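Local coordinates for DNA replication and repair protein RecF (Caldanaerobacter subterraneus subsp. tengcongensis, PDB 5Z67) that probably binds ATP and single-stranded DNA and acts as a recombination mediator of the RecFOR pathway in DNA repair, at residues A[26-31]-A[354-359]; A[312-317]-A[336-341]. All coordinates share one frame; numbering follows the deposited sequence.

Interaction 1 of 2, residues A[26-31]-A[354-359]; sequences GVNLIY and CCFKIY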
loop_
_atom_site.group_PDB
_atom_site.type_symbol
_atom_site.label_atom_id
_atom_site.label_comp_id
_atom_site.label_asym_id
_atom_site.label_seq_id
_atom_site.Cartn_x
_atom_site.Cartn_y
_atom_site.Cartn_z
ATOM N N GLY A 26 3.437 22.029 5.113
ATOM C CA GLY A 26 1.997 22.133 5.047
ATOM C C GLY A 26 1.483 21.682 3.686
ATOM O O GLY A 26 2.051 20.764 3.047
ATOM N N VAL A 27 0.409 22.336 3.247
ATOM C CA VAL A 27 -0.355 21.865 2.106
ATOM C C VAL A 27 0.239 22.360 0.801
ATOM O O VAL A 27 0.370 23.578 0.581
ATOM C CB VAL A 27 -1.843 22.313 2.224
ATOM C CG1 VAL A 27 -2.662 21.911 0.993
ATOM C CG2 VAL A 27 -2.443 21.720 3.457
ATOM N N ASN A 28 0.608 21.422 -0.063
ATOM C CA ASN A 28 1.028 21.791 -1.406
ATOM C C ASN A 28 -0.122 21.511 -2.353
ATOM O O ASN A 28 -0.420 20.347 -2.658
ATOM C CB ASN A 28 2.279 21.033 -1.831
ATOM C CG ASN A 28 3.491 21.423 -1.023
ATOM O OD1 ASN A 28 4.316 22.213 -1.490
ATOM N ND2 ASN A 28 3.619 20.868 0.197
ATOM N N LEU A 29 -0.792 22.579 -2.772
ATOM C CA LEU A 29 -1.938 22.476 -3.652
ATOM C C LEU A 29 -1.444 22.376 -5.081
ATOM O O LEU A 29 -0.773 23.288 -5.577
ATOM C CB LEU A 29 -2.854 23.682 -3.459
ATOM C CG LEU A 29 -4.275 23.728 -4.024
ATOM C CD1 LEU A 29 -4.327 24.078 -5.520
ATOM C CD2 LEU A 29 -5.024 22.432 -3.745
ATOM N N ILE A 30 -1.745 21.267 -5.743
ATOM C CA ILE A 30 -1.439 21.147 -7.157
ATOM C C ILE A 30 -2.721 21.128 -7.960
ATOM O O ILE A 30 -3.496 20.172 -7.891
ATOM C CB ILE A 30 -0.621 19.884 -7.471
ATOM C CG1 ILE A 30 0.727 19.929 -6.739
ATOM C CG2 ILE A 30 -0.434 19.732 -8.972
ATOM C CD1 ILE A 30 0.772 18.962 -5.618
ATOM N N TYR A 31 -2.963 22.187 -8.720
ATOM C CA TYR A 31 -4.202 22.240 -9.482
ATOM C C TYR A 31 -3.922 22.313 -10.973
ATOM O O TYR A 31 -2.854 22.748 -11.403
ATOM C CB TYR A 31 -5.074 23.417 -9.025
ATOM C CG TYR A 31 -4.766 24.736 -9.678
ATOM C CD1 TYR A 31 -3.686 25.504 -9.263
ATOM C CD2 TYR A 31 -5.566 25.225 -10.706
ATOM C CE1 TYR A 31 -3.407 26.720 -9.851
ATOM C CE2 TYR A 31 -5.298 26.443 -11.307
ATOM C CZ TYR A 31 -4.218 27.186 -10.877
ATOM O OH TYR A 31 -3.944 28.392 -11.475
ATOM N N CYS A 354 1.303 26.422 -0.282
ATOM C CA CYS A 354 1.886 26.706 -1.588
ATOM C C CYS A 354 0.925 26.204 -2.630
ATOM O O CYS A 354 0.318 25.130 -2.479
ATOM C CB CYS A 354 3.230 26.011 -1.790
ATOM S SG CYS A 354 4.632 26.875 -1.102
ATOM N N CYS A 355 0.809 26.954 -3.705
ATOM C CA CYS A 355 -0.039 26.535 -4.794
ATOM C C CYS A 355 0.782 26.367 -6.075
ATOM O O CYS A 355 1.639 27.204 -6.387
ATOM C CB CYS A 355 -1.173 27.550 -4.977
ATOM S SG CYS A 355 -2.102 27.348 -6.504
ATOM N N PHE A 356 0.521 25.279 -6.796
ATOM C CA PHE A 356 1.188 24.971 -8.066
ATOM C C PHE A 356 0.177 24.735 -9.169
ATOM O O PHE A 356 -0.840 24.057 -8.962
ATOM C CB PHE A 356 2.061 23.718 -7.969
ATOM C CG PHE A 356 3.140 23.806 -6.957
ATOM C CD1 PHE A 356 2.888 23.510 -5.629
ATOM C CD2 PHE A 356 4.416 24.171 -7.328
ATOM C CE1 PHE A 356 3.886 23.575 -4.690
ATOM C CE2 PHE A 356 5.424 24.243 -6.384
ATOM C CZ PHE A 356 5.153 23.940 -5.060
ATOM N N LYS A 357 0.477 25.254 -10.348
ATOM C CA LYS A 357 -0.365 25.028 -11.508
ATOM C C LYS A 357 0.373 24.093 -12.427
ATOM O O LYS A 357 1.547 24.306 -12.730
ATOM C CB LYS A 357 -0.685 26.338 -12.242
ATOM C CG LYS A 357 -1.572 26.160 -13.459
ATOM C CD LYS A 357 -1.332 27.264 -14.492
ATOM C CE LYS A 357 -2.631 27.738 -15.138
ATOM N NZ LYS A 357 -3.392 26.606 -15.736
ATOM N N ILE A 358 -0.298 23.052 -12.882
ATOM C CA ILE A 358 0.339 22.159 -13.825
ATOM C C ILE A 358 -0.399 22.250 -15.166
ATOM O O ILE A 358 -1.622 22.224 -15.218
ATOM C CB ILE A 358 0.389 20.729 -13.250
ATOM C CG1 ILE A 358 1.153 19.766 -14.150
ATOM C CG2 ILE A 358 -1.004 20.197 -12.952
ATOM C CD1 ILE A 358 1.376 18.398 -13.444
ATOM N N TYR A 359 0.342 22.445 -16.246
ATOM C CA TYR A 359 -0.259 22.453 -17.571
ATOM C C TYR A 359 0.780 21.980 -18.557
ATOM O O TYR A 359 1.938 22.401 -18.466
ATOM C CB TYR A 359 -0.751 23.848 -17.957
ATOM C CG TYR A 359 -1.144 24.005 -19.418
ATOM C CD1 TYR A 359 -2.377 23.539 -19.888
ATOM C CD2 TYR A 359 -0.292 24.623 -20.327
ATOM C CE1 TYR A 359 -2.748 23.684 -21.231
ATOM C CE2 TYR A 359 -0.651 24.780 -21.672
ATOM C CZ TYR A 359 -1.881 24.306 -22.113
ATOM O OH TYR A 359 -2.234 24.449 -23.438
#
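N28, L29, I30 and Y31 pair in parallel register with C354, C355, F356 and K357, and five backbone hydrogen bonds join the two strands, from C354 N to V27 O at one end to I358 N to Y31 O at the other. The shortest, F356 N to L29 O, is 2.7 Å long. The buried face carries N28, I30, C354 and F356. There the F356 ring and the N28 amide lie side by side with their planes 24° apart, and N28 OD1 comes to the edge of the ring, 3.5 Å from F356 CE1. N28 ND2 turns to C24 O, and C24 is also the disulfide partner of C354. I30 CG2 meets I358 CG2 at 4.0 Å.

The other face lies closer to solvent: L29 is buried, but C355, Y31 and K357 are partly exposed. The Y31 ring still packs closely there. With chi1 at 85°, CG of Y31 stands between its own backbone N and carbonyl carbon, and this swings the ring across the neighbouring strand: CD1 lies 3.2 Å from F356 O, while CE1 lies 3.6 Å from both C355 SG and K357 CB.

Y31 leads directly into the predicted ATP-binding loop. Five backbone bonds fix the register of the strand entering it, and I358 packs beside K38, consistent with a firm base for that loop.

Interaction 2 of 2, residues A[312-317]-A[336-341]; sequences PVLLLD and EGFQSF
L314 packs against F338 where two parallel strands start to pair. From its CB, 4.0 Å from S340 CB, the leucine rises to CG, which lies beside the backbone N and anti to the carbonyl carbon (chi1 -40°), a turn that brings it 3.7 Å from F338 CB. At the tip the methyls part: CD1 makes an off-centre CH-pi contact with the F338 ring, 4.1 Å from the centroid and 30° off the normal, and CD2 reaches F338 CD2 at 3.8 Å. With an alanine here CG and both methyls are gone, and the F338 ring would probably lose its packing partner and be freer to turn. P312 O meets the same ring at its edge, in plane, 3.3 Å from F338 CD2.

A water bridges P312 O and Q339 N. Beyond it, L314 N bonds to Q339 O, F341 N to L314 O and L316 N to F341 O. Across the sheet from L314, V313 CG1 touches the edge of the F341 ring, and L315 CD2 packs beside F341 CD1.

These strands belong to a beta-alpha-beta unit whose helix, 325-334, lies between them in the chain. Strand 117-120 flanks 313-316 and strand 27-31 flanks 340-344, while L315 rests on helix 35-50.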
loop_
_atom_site.group_PDB
_atom_site.type_symbol
_atom_site.label_atom_id
_atom_site.label_comp_id
_atom_site.label_asym_id
_atom_site.label_seq_id
_atom_site.Cartn_x
_atom_site.Cartn_y
_atom_site.Cartn_z
ATOM N N PRO A 312 4.673 10.623 8.327
ATOM C CA PRO A 312 4.633 10.498 6.862
ATOM C C PRO A 312 4.179 11.747 6.112
ATOM O O PRO A 312 3.602 12.674 6.688
ATOM C CB PRO A 312 3.620 9.372 6.636
ATOM C CG PRO A 312 3.529 8.655 7.924
ATOM C CD PRO A 312 3.707 9.725 8.968
ATOM N N VAL A 313 4.463 11.747 4.814
ATOM C CA VAL A 313 4.013 12.773 3.877
ATOM C C VAL A 313 2.672 12.300 3.316
ATOM O O VAL A 313 2.495 11.108 3.074
ATOM C CB VAL A 313 5.065 13.005 2.739
ATOM C CG1 VAL A 313 4.472 13.815 1.598
ATOM C CG2 VAL A 313 6.325 13.696 3.289
ATOM N N LEU A 314 1.704 13.195 3.138
ATOM C CA LEU A 314 0.386 12.739 2.688
ATOM C C LEU A 314 0.112 13.106 1.233
ATOM O O LEU A 314 0.306 14.253 0.823
ATOM C CB LEU A 314 -0.720 13.305 3.576
ATOM C CG LEU A 314 -0.411 13.335 5.069
ATOM C CD1 LEU A 314 -1.606 13.898 5.818
ATOM C CD2 LEU A 314 -0.074 11.940 5.589
ATOM N N LEU A 315 -0.334 12.121 0.457
ATOM C CA LEU A 315 -0.700 12.374 -0.931
ATOM C C LEU A 315 -2.194 12.208 -1.080
ATOM O O LEU A 315 -2.760 11.172 -0.725
ATOM C CB LEU A 315 0.033 11.430 -1.891
ATOM C CG LEU A 315 1.534 11.205 -1.648
ATOM C CD1 LEU A 315 2.068 10.207 -2.647
ATOM C CD2 LEU A 315 2.272 12.518 -1.763
ATOM N N LEU A 316 -2.850 13.235 -1.588
ATOM C CA LEU A 316 -4.283 13.152 -1.763
ATOM C C LEU A 316 -4.622 13.319 -3.222
ATOM O O LEU A 316 -4.628 14.425 -3.744
ATOM C CB LEU A 316 -4.981 14.195 -0.913
ATOM C CG LEU A 316 -5.129 13.800 0.549
ATOM C CD1 LEU A 316 -3.817 13.957 1.324
ATOM C CD2 LEU A 316 -6.250 14.633 1.174
ATOM N N ASP A 317 -4.881 12.206 -3.888
ATOM C CA ASP A 317 -5.097 12.252 -5.317
ATOM C C ASP A 317 -6.561 12.457 -5.644
ATOM O O ASP A 317 -7.351 11.507 -5.604
ATOM C CB ASP A 317 -4.576 10.979 -5.977
ATOM C CG ASP A 317 -4.624 11.055 -7.498
ATOM O OD1 ASP A 317 -4.620 12.179 -8.057
ATOM O OD2 ASP A 317 -4.668 9.981 -8.135
ATOM N N GLU A 336 -3.180 18.497 9.552
ATOM C CA GLU A 336 -2.627 19.682 10.179
ATOM C C GLU A 336 -1.109 19.705 10.225
ATOM O O GLU A 336 -0.482 20.596 9.644
ATOM C CB GLU A 336 -3.188 19.830 11.596
ATOM C CG GLU A 336 -3.425 21.272 12.048
ATOM C CD GLU A 336 -4.722 21.874 11.513
ATOM O OE1 GLU A 336 -5.543 22.349 12.325
ATOM O OE2 GLU A 336 -4.916 21.884 10.281
ATOM N N GLY A 337 -0.503 18.734 10.893
ATOM C CA GLY A 337 0.939 18.808 11.074
ATOM C C GLY A 337 1.809 18.091 10.052
ATOM O O GLY A 337 3.007 17.925 10.262
ATOM N N PHE A 338 1.212 17.667 8.945
ATOM C CA PHE A 338 1.945 16.939 7.908
ATOM C C PHE A 338 2.342 17.816 6.701
ATOM O O PHE A 338 1.798 18.915 6.503
ATOM C CB PHE A 338 1.107 15.759 7.407
ATOM C CG PHE A 338 0.598 14.834 8.502
ATOM C CD1 PHE A 338 -0.518 15.170 9.262
ATOM C CD2 PHE A 338 1.212 13.611 8.733
ATOM C CE1 PHE A 338 -0.982 14.321 10.252
ATOM C CE2 PHE A 338 0.749 12.751 9.721
ATOM C CZ PHE A 338 -0.351 13.096 10.474
ATOM N N GLN A 339 3.295 17.334 5.904
ATOM C CA GLN A 339 3.417 17.832 4.540
ATOM C C GLN A 339 2.384 17.094 3.708
ATOM O O GLN A 339 2.255 15.867 3.812
ATOM C CB GLN A 339 4.814 17.625 3.955
ATOM C CG GLN A 339 4.993 18.252 2.555
ATOM C CD GLN A 339 6.332 17.885 1.870
ATOM O OE1 GLN A 339 6.759 16.721 1.893
ATOM N NE2 GLN A 339 6.980 18.876 1.251
ATOM N N SER A 340 1.618 17.819 2.897
ATOM C CA SER A 340 0.649 17.146 2.050
ATOM C C SER A 340 0.634 17.725 0.650
ATOM O O SER A 340 0.984 18.886 0.428
ATOM C CB SER A 340 -0.752 17.197 2.664
ATOM O OG SER A 340 -1.092 18.510 3.056
ATOM N N PHE A 341 0.259 16.866 -0.284
ATOM C CA PHE A 341 0.155 17.182 -1.694
ATOM C C PHE A 341 -1.290 16.891 -2.081
ATOM O O PHE A 341 -1.707 15.737 -2.096
ATOM C CB PHE A 341 1.154 16.354 -2.523
ATOM C CG PHE A 341 2.597 16.681 -2.218
ATOM C CD1 PHE A 341 3.216 16.158 -1.088
ATOM C CD2 PHE A 341 3.314 17.543 -3.029
ATOM C CE1 PHE A 341 4.548 16.490 -0.766
ATOM C CE2 PHE A 341 4.647 17.880 -2.729
ATOM C CZ PHE A 341 5.265 17.351 -1.591
HETATM O O HOH W 1 4.790 15.182 6.721
#

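Strand 27-31 comes early in the chain, immediately before the predicted ATP-binding loop and helix 35-50. The chain then passes through the antiparallel sheet and the long helices before returning at 312-317. Interaction 2 closes a short loop there, through helix 325-334 to 336-341. Only afterwards does 354-359 come back to 26-31, so interaction 1 closes a far longer loop, with interaction 2 nested inside it. The two meet at S340, whose backbone probably hydrogen-bonds to G26 O and N28 N. Thus 313-316, 340-344, 27-31 and 354-359 stand consecutively in one parallel portion of the mixed sheet, joining the N-terminal and C-terminal parts of this ABC-type ATPase.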